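Local coordinates for protein acireductone dioxygenase (Bacillus anthracis, PDB 4QGL) that probably oxidises the acireductone of the methionine salvage pathway with O2, the products depending on whether iron or nickel occupies its cupin metal site, at residues Ile83-Asn87 with Arg156-Ala160; Phe99-His105 with Gly169-Tyr174; Asp108-Val114 with Pro136-Val142. The contacts are given in a common frame with arbitrary orientation. Numbering follows the deposited sequence.

Contact 1: Ile83-Asn87 with Arg156-Ala160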
loop_
_atom_site.group_PDB
_atom_site.type_symbol
_atom_site.label_atom_id
_atom_site.label_comp_id
_atom_site.label_asym_id
_atom_site.label_seq_id
_atom_site.Cartn_x
_atom_site.Cartn_y
_atom_site.Cartn_z
ATOM N N ILE A 83 -9.461 0.182 -5.490
ATOM C CA ILE A 83 -8.993 0.478 -6.831
ATOM C C ILE A 83 -8.198 -0.691 -7.421
ATOM O O ILE A 83 -7.596 -1.471 -6.706
ATOM C CB ILE A 83 -8.233 1.824 -6.869
ATOM C CG1 ILE A 83 -7.147 1.912 -5.803
ATOM C CG2 ILE A 83 -9.223 2.956 -6.608
ATOM C CD1 ILE A 83 -5.791 1.523 -6.290
ATOM N N SER A 84 -8.253 -0.829 -8.734
ATOM C CA SER A 84 -7.339 -1.724 -9.426
ATOM C C SER A 84 -6.676 -1.087 -10.639
ATOM O O SER A 84 -7.292 -0.324 -11.344
ATOM C CB SER A 84 -8.036 -3.007 -9.817
ATOM O OG SER A 84 -8.883 -2.800 -10.911
ATOM N N LEU A 85 -5.400 -1.427 -10.842
ATOM C CA LEU A 85 -4.573 -0.964 -11.961
ATOM C C LEU A 85 -3.993 -2.165 -12.645
ATOM O O LEU A 85 -3.626 -3.118 -11.981
ATOM C CB LEU A 85 -3.432 -0.094 -11.455
ATOM C CG LEU A 85 -3.858 1.238 -10.832
ATOM C CD1 LEU A 85 -2.685 1.936 -10.185
ATOM C CD2 LEU A 85 -4.493 2.141 -11.859
ATOM N N SER A 86 -3.936 -2.131 -13.976
ATOM C CA SER A 86 -3.319 -3.200 -14.773
ATOM C C SER A 86 -2.946 -2.661 -16.161
ATOM O O SER A 86 -3.270 -1.523 -16.477
ATOM C CB SER A 86 -4.225 -4.430 -14.870
ATOM O OG SER A 86 -5.492 -4.103 -15.396
ATOM N N ASN A 87 -2.231 -3.455 -16.962
ATOM C CA ASN A 87 -1.735 -3.012 -18.286
ATOM C C ASN A 87 -2.868 -2.554 -19.183
ATOM O O ASN A 87 -2.704 -1.639 -19.982
ATOM C CB ASN A 87 -0.962 -4.136 -19.017
ATOM C CG ASN A 87 0.555 -3.999 -18.898
ATOM O OD1 ASN A 87 1.092 -3.009 -18.386
ATOM N ND2 ASN A 87 1.256 -5.003 -19.384
ATOM N N ARG A 156 3.178 -5.251 -13.319
ATOM C CA ARG A 156 2.376 -4.038 -13.591
ATOM C C ARG A 156 0.861 -4.217 -13.271
ATOM O O ARG A 156 0.011 -3.881 -14.081
ATOM C CB ARG A 156 2.546 -3.553 -15.048
ATOM C CG ARG A 156 3.973 -3.292 -15.541
ATOM C CD ARG A 156 4.407 -1.848 -15.312
ATOM N NE ARG A 156 3.763 -0.919 -16.260
ATOM C CZ ARG A 156 3.901 0.413 -16.239
ATOM N NH1 ARG A 156 4.663 1.001 -15.323
ATOM N NH2 ARG A 156 3.272 1.162 -17.135
ATOM N N GLN A 157 0.535 -4.720 -12.087
ATOM C CA GLN A 157 -0.853 -4.848 -11.687
ATOM C C GLN A 157 -0.998 -4.872 -10.166
ATOM O O GLN A 157 -0.227 -5.515 -9.464
ATOM C CB GLN A 157 -1.467 -6.097 -12.285
ATOM C CG GLN A 157 -0.802 -7.342 -11.770
ATOM C CD GLN A 157 -1.228 -8.554 -12.523
ATOM O OE1 GLN A 157 -2.090 -8.472 -13.383
ATOM N NE2 GLN A 157 -0.616 -9.696 -12.211
ATOM N N VAL A 158 -1.990 -4.158 -9.667
ATOM C CA VAL A 158 -2.262 -4.187 -8.247
ATOM C C VAL A 158 -3.749 -3.997 -7.990
ATOM O O VAL A 158 -4.441 -3.247 -8.706
ATOM C CB VAL A 158 -1.387 -3.137 -7.511
ATOM C CG1 VAL A 158 -1.948 -1.737 -7.616
ATOM C CG2 VAL A 158 -1.230 -3.497 -6.064
ATOM N N VAL A 159 -4.246 -4.703 -6.977
ATOM C CA VAL A 159 -5.564 -4.407 -6.363
ATOM C C VAL A 159 -5.366 -4.040 -4.905
ATOM O O VAL A 159 -4.660 -4.735 -4.210
ATOM C CB VAL A 159 -6.534 -5.583 -6.443
ATOM C CG1 VAL A 159 -7.826 -5.243 -5.739
ATOM C CG2 VAL A 159 -6.878 -5.915 -7.870
ATOM N N ALA A 160 -6.007 -2.947 -4.468
ATOM C CA ALA A 160 -5.847 -2.373 -3.119
ATOM C C ALA A 160 -7.114 -1.757 -2.555
ATOM O O ALA A 160 -7.973 -1.264 -3.266
ATOM C CB ALA A 160 -4.767 -1.292 -3.146
#
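Ile83, Val158 and Arg156 lose the most surface where 83-87 runs antiparallel to 156-160. Ile83 pairs with Ala160: its N donates to Ala160 O (3.0 Å) and its O accepts from Ala160 N (3.1 Å), while its CD1 lies 4.3 Å from Ala160 CB. Val158 repeats the pattern one hydrogen-bonded pair on, its N giving to Leu85 O and its O taking from Leu85 N, both at 3.0 Å, with CG1 4.4 Å from Leu85 CB on the same face as Ile83. Between them Ser84 and Val159 form a non-hydrogen-bonded pair on the other face, Ser84 CB to Val159 CG2 3.7 Å. Past the ladder, Arg156 places its CB 3.7 Å from Asn87 OD1, and its O lies 3.5 Å from Ser86 CA in a CA-H...O contact. Strand 79-85 is one of the sheet's two edge strands, strand 158-164 lies between it and strand 109-113, and helix 92-96 packs against Leu85, Asn87 and Arg156.

Contact 2: Phe99-His105 with Gly169-Tyr174. With CD (cadmium ion), chain B.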
loop_
_atom_site.group_PDB
_atom_site.type_symbol
_atom_site.label_atom_id
_atom_site.label_comp_id
_atom_site.label_asym_id
_atom_site.label_seq_id
_atom_site.Cartn_x
_atom_site.Cartn_y
_atom_site.Cartn_z
ATOM N N PHE A 99 2.224 9.421 -9.338
ATOM C CA PHE A 99 2.635 8.886 -8.040
ATOM C C PHE A 99 4.037 8.341 -8.066
ATOM O O PHE A 99 4.634 8.065 -7.033
ATOM C CB PHE A 99 1.570 7.945 -7.515
ATOM C CG PHE A 99 0.226 8.596 -7.474
ATOM C CD1 PHE A 99 0.013 9.722 -6.662
ATOM C CD2 PHE A 99 -0.797 8.178 -8.305
ATOM C CE1 PHE A 99 -1.212 10.386 -6.636
ATOM C CE2 PHE A 99 -2.028 8.838 -8.288
ATOM C CZ PHE A 99 -2.236 9.934 -7.447
ATOM N N GLN A 100 4.579 8.299 -9.275
ATOM C CA GLN A 100 5.997 8.083 -9.521
ATOM C C GLN A 100 6.896 9.251 -9.153
ATOM O O GLN A 100 8.075 9.051 -8.924
ATOM C CB GLN A 100 6.217 7.748 -10.983
ATOM C CG GLN A 100 6.337 6.263 -11.220
ATOM C CD GLN A 100 6.032 5.851 -12.655
ATOM O OE1 GLN A 100 5.571 4.723 -12.885
ATOM N NE2 GLN A 100 6.294 6.754 -13.638
ATOM N N LYS A 101 6.363 10.465 -9.120
ATOM C CA LYS A 101 7.157 11.613 -8.664
ATOM C C LYS A 101 7.097 11.787 -7.158
ATOM O O LYS A 101 6.060 11.509 -6.527
ATOM C CB LYS A 101 6.691 12.871 -9.337
ATOM C CG LYS A 101 6.890 12.849 -10.842
ATOM C CD LYS A 101 6.187 14.059 -11.435
ATOM C CE LYS A 101 6.629 14.352 -12.852
ATOM N NZ LYS A 101 6.216 15.730 -13.229
ATOM N N GLU A 102 8.198 12.241 -6.572
ATOM C CA GLU A 102 8.257 12.402 -5.136
ATOM C C GLU A 102 7.265 13.479 -4.719
ATOM O O GLU A 102 7.283 14.601 -5.213
ATOM C CB GLU A 102 9.661 12.786 -4.714
ATOM C CG GLU A 102 9.882 12.915 -3.216
ATOM C CD GLU A 102 11.206 13.609 -2.873
ATOM O OE1 GLU A 102 11.190 14.653 -2.189
ATOM O OE2 GLU A 102 12.273 13.120 -3.300
ATOM N N HIS A 103 6.374 13.116 -3.820
ATOM C CA HIS A 103 5.423 14.063 -3.238
ATOM C C HIS A 103 5.253 13.721 -1.802
ATOM O O HIS A 103 5.738 12.693 -1.361
ATOM C CB HIS A 103 4.079 13.994 -3.960
ATOM C CG HIS A 103 3.493 12.629 -3.993
ATOM N ND1 HIS A 103 3.978 11.630 -4.803
ATOM C CD2 HIS A 103 2.509 12.076 -3.265
ATOM C CE1 HIS A 103 3.290 10.527 -4.597
ATOM N NE2 HIS A 103 2.378 10.782 -3.680
ATOM N N HIS A 104 4.599 14.608 -1.063
ATOM C CA HIS A 104 3.992 14.229 0.217
ATOM C C HIS A 104 2.501 14.520 0.255
ATOM O O HIS A 104 1.936 14.989 -0.733
ATOM C CB HIS A 104 4.732 14.831 1.417
ATOM C CG HIS A 104 4.628 16.314 1.542
ATOM N ND1 HIS A 104 5.666 17.161 1.210
ATOM C CD2 HIS A 104 3.647 17.099 2.038
ATOM C CE1 HIS A 104 5.312 18.406 1.460
ATOM N NE2 HIS A 104 4.088 18.397 1.955
ATOM N N HIS A 105 1.866 14.161 1.375
ATOM C CA HIS A 105 0.469 14.540 1.665
ATOM C C HIS A 105 0.336 15.096 3.094
ATOM O O HIS A 105 1.134 14.748 3.965
ATOM C CB HIS A 105 -0.476 13.330 1.524
ATOM C CG HIS A 105 -0.247 12.502 0.299
ATOM N ND1 HIS A 105 -0.687 12.884 -0.952
ATOM C CD2 HIS A 105 0.351 11.295 0.138
ATOM C CE1 HIS A 105 -0.354 11.954 -1.834
ATOM N NE2 HIS A 105 0.309 10.996 -1.206
ATOM N N GLY A 169 -7.541 15.080 1.299
ATOM C CA GLY A 169 -6.188 14.798 1.774
ATOM C C GLY A 169 -5.392 13.895 0.841
ATOM O O GLY A 169 -4.238 13.583 1.125
ATOM N N TRP A 170 -5.984 13.477 -0.278
ATOM C CA TRP A 170 -5.286 12.591 -1.209
ATOM C C TRP A 170 -4.286 13.315 -2.114
ATOM O O TRP A 170 -3.575 12.674 -2.893
ATOM C CB TRP A 170 -6.292 11.836 -2.095
ATOM C CG TRP A 170 -6.818 12.650 -3.255
ATOM C CD1 TRP A 170 -7.916 13.466 -3.256
ATOM C CD2 TRP A 170 -6.265 12.733 -4.576
ATOM N NE1 TRP A 170 -8.078 14.050 -4.487
ATOM C CE2 TRP A 170 -7.076 13.622 -5.313
ATOM C CE3 TRP A 170 -5.152 12.160 -5.204
ATOM C CZ2 TRP A 170 -6.820 13.937 -6.637
ATOM C CZ3 TRP A 170 -4.901 12.480 -6.531
ATOM C CH2 TRP A 170 -5.730 13.360 -7.226
ATOM N N VAL A 171 -4.235 14.640 -2.075
ATOM C CA VAL A 171 -3.511 15.329 -3.135
ATOM C C VAL A 171 -2.011 15.281 -2.919
ATOM O O VAL A 171 -1.538 15.319 -1.792
ATOM C CB VAL A 171 -4.013 16.764 -3.418
ATOM C CG1 VAL A 171 -5.449 16.715 -3.905
ATOM C CG2 VAL A 171 -3.899 17.663 -2.201
ATOM N N PRO A 172 -1.262 15.123 -4.020
ATOM C CA PRO A 172 0.184 15.154 -3.990
ATOM C C PRO A 172 0.642 16.575 -3.865
ATOM O O PRO A 172 0.251 17.395 -4.663
ATOM C CB PRO A 172 0.586 14.580 -5.348
ATOM C CG PRO A 172 -0.638 14.616 -6.183
ATOM C CD PRO A 172 -1.770 14.488 -5.246
ATOM N N ILE A 173 1.418 16.855 -2.830
ATOM C CA ILE A 173 2.143 18.104 -2.723
ATOM C C ILE A 173 3.576 17.881 -3.242
ATOM O O ILE A 173 4.425 17.292 -2.549
ATOM C CB ILE A 173 2.181 18.608 -1.267
ATOM C CG1 ILE A 173 0.766 18.706 -0.713
ATOM C CG2 ILE A 173 2.903 19.957 -1.187
ATOM C CD1 ILE A 173 0.747 18.927 0.774
ATOM N N TYR A 174 3.841 18.347 -4.457
ATOM C CA TYR A 174 5.142 18.104 -5.054
ATOM C C TYR A 174 6.178 19.035 -4.445
ATOM O O TYR A 174 7.237 18.579 -4.031
ATOM C CB TYR A 174 5.078 18.262 -6.557
ATOM C CG TYR A 174 4.204 17.216 -7.203
ATOM C CD1 TYR A 174 4.658 15.931 -7.383
ATOM C CD2 TYR A 174 2.942 17.520 -7.657
ATOM C CE1 TYR A 174 3.875 14.962 -7.992
ATOM C CE2 TYR A 174 2.142 16.557 -8.274
ATOM C CZ TYR A 174 2.613 15.272 -8.434
ATOM O OH TYR A 174 1.835 14.303 -9.023
ATOM O OXT TYR A 174 5.964 20.235 -4.301
HETATM CD CD CD B . 1.265 9.236 -2.290
HETATM O O HOH W 1 1.879 7.462 -3.703
#
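This is a surface contact between two irregular segments: the loop that brings two metal-binding histidines towards strand 109-113, and the C-terminal tail that follows strand 158-164. A single antiparallel bridge joins them, His104 N to Ile173 O at 3.1 Å and Ile173 N to His104 O at 2.9 Å. Beside this bridge Ile173 CB lies over the face of the His104 ring, 4.0 Å from the centroid, a CH-pi contact. Pro172 CB comes within 3.8 Å of His103 CG. Further along, Phe99 CZ meets Trp170 CZ3 edge to edge at 3.8 Å, and Tyr174 CE1 lies 3.8 Å from Lys101 CB. Arg147 ties the two segments together from outside, through a salt bridge to Glu102 and hydrogen bonds to His104 ND1 and Tyr174 O.

His103 and His105 both offer NE2 to the cadmium ion, at 2.4 and 2.3 Å, alongside a water at 2.4 Å; Glu109 and His148 complete the site. Their other ring nitrogens are held by backbone carbonyls: His105 ND1 donates to Val171 O (2.7 Å), and His103 ND1 to Lys101 O (2.7 Å). With ND1 protonated in each case, NE2 is left to present its lone pair to the metal, so the C-terminal tail takes a direct part in orienting a ligand of the cupin centre, predicted to hold iron or nickel in the working enzyme.

Contact 3: Asp108-Val114 with Pro136-Val142. With CD (cadmium ion), chain B.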
loop_
_atom_site.group_PDB
_atom_site.type_symbol
_atom_site.label_atom_id
_atom_site.label_comp_id
_atom_site.label_asym_id
_atom_site.label_seq_id
_atom_site.Cartn_x
_atom_site.Cartn_y
_atom_site.Cartn_z
ATOM N N ASP A 108 -2.106 10.927 6.294
ATOM C CA ASP A 108 -1.525 9.597 6.110
ATOM C C ASP A 108 -2.039 8.978 4.819
ATOM O O ASP A 108 -3.146 9.293 4.420
ATOM C CB ASP A 108 -1.958 8.686 7.272
ATOM C CG ASP A 108 -1.268 9.035 8.612
ATOM O OD1 ASP A 108 -0.332 9.888 8.647
ATOM O OD2 ASP A 108 -1.652 8.417 9.633
ATOM N N GLU A 109 -1.240 8.117 4.172
ATOM C CA GLU A 109 -1.670 7.340 2.997
ATOM C C GLU A 109 -1.626 5.848 3.299
ATOM O O GLU A 109 -0.551 5.240 3.403
ATOM C CB GLU A 109 -0.785 7.622 1.779
ATOM C CG GLU A 109 -1.322 7.061 0.458
ATOM C CD GLU A 109 -0.279 7.083 -0.616
ATOM O OE1 GLU A 109 0.599 7.962 -0.525
ATOM O OE2 GLU A 109 -0.294 6.241 -1.551
ATOM N N VAL A 110 -2.810 5.257 3.368
ATOM C CA VAL A 110 -2.988 3.905 3.845
ATOM C C VAL A 110 -3.452 3.028 2.711
ATOM O O VAL A 110 -4.345 3.379 1.983
ATOM C CB VAL A 110 -4.034 3.910 4.942
ATOM C CG1 VAL A 110 -4.137 2.556 5.625
ATOM C CG2 VAL A 110 -3.713 5.012 5.942
ATOM N N ARG A 111 -2.816 1.889 2.542
ATOM C CA ARG A 111 -3.163 0.971 1.466
ATOM C C ARG A 111 -3.103 -0.444 2.022
ATOM O O ARG A 111 -2.223 -0.737 2.824
ATOM C CB ARG A 111 -2.183 1.110 0.275
ATOM C CG ARG A 111 -2.241 2.440 -0.481
ATOM C CD ARG A 111 -3.599 2.674 -1.161
ATOM N NE ARG A 111 -3.652 3.953 -1.878
ATOM C CZ ARG A 111 -3.888 5.127 -1.314
ATOM N NH1 ARG A 111 -4.116 5.219 -0.017
ATOM N NH2 ARG A 111 -3.901 6.213 -2.052
ATOM N N PHE A 112 -4.032 -1.312 1.628
ATOM C CA PHE A 112 -3.898 -2.733 1.934
ATOM C C PHE A 112 -3.864 -3.511 0.649
ATOM O O PHE A 112 -4.755 -3.364 -0.165
ATOM C CB PHE A 112 -5.060 -3.205 2.776
ATOM C CG PHE A 112 -5.182 -4.704 2.879
ATOM C CD1 PHE A 112 -4.352 -5.420 3.682
ATOM C CD2 PHE A 112 -6.169 -5.380 2.195
ATOM C CE1 PHE A 112 -4.485 -6.786 3.790
ATOM C CE2 PHE A 112 -6.313 -6.745 2.296
ATOM C CZ PHE A 112 -5.458 -7.449 3.092
ATOM N N ILE A 113 -2.868 -4.347 0.443
ATOM C CA ILE A 113 -2.819 -5.057 -0.828
ATOM C C ILE A 113 -3.674 -6.318 -0.790
ATOM O O ILE A 113 -3.536 -7.153 0.117
ATOM C CB ILE A 113 -1.389 -5.438 -1.221
ATOM C CG1 ILE A 113 -0.446 -4.213 -1.221
ATOM C CG2 ILE A 113 -1.387 -6.143 -2.560
ATOM C CD1 ILE A 113 -1.078 -2.897 -1.613
ATOM N N VAL A 114 -4.556 -6.432 -1.773
ATOM C CA VAL A 114 -5.363 -7.619 -1.951
ATOM C C VAL A 114 -4.787 -8.553 -2.974
ATOM O O VAL A 114 -4.722 -9.740 -2.762
ATOM C CB VAL A 114 -6.785 -7.297 -2.427
ATOM C CG1 VAL A 114 -7.664 -8.544 -2.290
ATOM C CG2 VAL A 114 -7.416 -6.152 -1.632
ATOM N N PRO A 136 0.431 -9.384 -1.136
ATOM C CA PRO A 136 -0.942 -9.398 -0.655
ATOM C C PRO A 136 -1.013 -9.709 0.817
ATOM O O PRO A 136 -0.196 -10.449 1.311
ATOM C CB PRO A 136 -1.585 -10.511 -1.477
ATOM C CG PRO A 136 -0.811 -10.472 -2.781
ATOM C CD PRO A 136 0.598 -10.115 -2.411
ATOM N N GLY A 137 -1.961 -9.109 1.523
ATOM C CA GLY A 137 -2.083 -9.328 2.971
ATOM C C GLY A 137 -1.381 -8.243 3.762
ATOM O O GLY A 137 -1.460 -8.226 5.000
ATOM N N ASP A 138 -0.753 -7.319 3.028
ATOM C CA ASP A 138 0.057 -6.252 3.596
ATOM C C ASP A 138 -0.730 -4.962 3.752
ATOM O O ASP A 138 -1.193 -4.434 2.764
ATOM C CB ASP A 138 1.225 -5.958 2.642
ATOM C CG ASP A 138 2.454 -6.829 2.908
ATOM O OD1 ASP A 138 2.419 -7.639 3.853
ATOM O OD2 ASP A 138 3.480 -6.709 2.183
ATOM N N LEU A 139 -0.875 -4.417 4.963
ATOM C CA LEU A 139 -1.379 -3.045 5.131
ATOM C C LEU A 139 -0.272 -2.178 5.605
ATOM O O LEU A 139 0.393 -2.538 6.569
ATOM C CB LEU A 139 -2.512 -2.930 6.133
ATOM C CG LEU A 139 -2.977 -1.462 6.283
ATOM C CD1 LEU A 139 -4.457 -1.374 6.305
ATOM C CD2 LEU A 139 -2.398 -0.769 7.492
ATOM N N ILE A 140 -0.149 -1.024 4.933
ATOM C CA ILE A 140 0.901 -0.058 5.228
ATOM C C ILE A 140 0.312 1.314 5.396
ATOM O O ILE A 140 -0.614 1.666 4.662
ATOM C CB ILE A 140 2.001 0.007 4.129
ATOM C CG1 ILE A 140 3.063 1.006 4.550
ATOM C CG2 ILE A 140 1.481 0.417 2.757
ATOM C CD1 ILE A 140 4.185 1.080 3.579
ATOM N N SER A 141 0.819 2.088 6.358
ATOM C CA SER A 141 0.433 3.495 6.436
ATOM C C SER A 141 1.644 4.387 6.374
ATOM O O SER A 141 2.559 4.309 7.196
ATOM C CB SER A 141 -0.399 3.876 7.672
ATOM O OG SER A 141 -0.577 5.304 7.700
ATOM N N VAL A 142 1.592 5.265 5.390
ATOM C CA VAL A 142 2.647 6.121 5.098
ATOM C C VAL A 142 2.305 7.460 5.711
ATOM O O VAL A 142 1.352 8.112 5.279
ATOM C CB VAL A 142 2.804 6.238 3.580
ATOM C CG1 VAL A 142 3.745 7.384 3.227
ATOM C CG2 VAL A 142 3.294 4.919 2.989
HETATM CD CD CD B . 1.265 9.236 -2.290
HETATM O O HOH W 1 1.879 7.462 -3.703
#
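Phe112 and Leu139 face each other as a non-hydrogen-bonded pair, CA atoms 4.1 Å apart, with Phe112 CD1 3.9 Å from Leu139 CB. Val110 extends the apolar patch on this face, Val110 CG1 lying 4.0 Å from Leu139 CD1, and Trp37 stacks on the Phe112 ring. Ile113 and Ile140 turn instead to Leu134 of strand 129-134, in the other sheet of the cupin fold. Six backbone hydrogen bonds join 108-114 to 136-142: five between the strands, from Glu109 N to Val142 O (2.8 Å), through the Arg111 and Ile140 pair, to Ile113 N with Asp138 O (2.9 Å), and a sixth from Gly137 N to Ile113 O (2.9 Å). Gly137 has a positive phi of 96°, at which a CB would jam against the preceding carbonyl, as the chain enters its strand.

Polar groups lie at the ends of the pair: Asp138 OD1 hydrogen-bonds Tyr34 OH and forms a salt bridge with Lys36 NZ. At the other end, Asp108, which may transmit local conformational changes, hydrogen-bonds through OD2 to Tyr77 OH, which also hydrogen-bonds Ser141 OG.

On the face of Val142 and Ile140, Glu109 reaches the cadmium ion with OE1 at 2.3 Å, sharing it with His103, His105, His148 and a water; OE2 binds another cadmium. Arg111 NH2 lies 3.6 Å from Glu109 OE2, a long, purely electrostatic pairing, while Arg111 NH1 donates to Val110 O at 2.7 Å. The sheet thus sets a metal-binding carboxylate beside a guanidinium, consistent with the predicted part of Arg111 in generating the substrate dianion.

In the fold
Contacts 1 and 3 lie in one five-stranded antiparallel sheet, ordered 33-36, 138-142, 109-113, 158-164, 79-85, with centres about 14 Å apart. Strands 109-113 and 158-164 are neighbours, and Val159 O of contact 1 meets Val114 N of contact 3 at 3.0 Å, probably a hydrogen bond. Contact 2 stands beside this sheet, its centre about 19 Å from that of contact 1 and 16 Å from that of contact 3. Along the chain contact 3 is nested within both other loops, whereas contacts 1 and 2 interleave. Contacts 2 and 3 supply His103, His105 and Glu109 to the same cadmium ion, a metal centre that His148 from the other sheet completes.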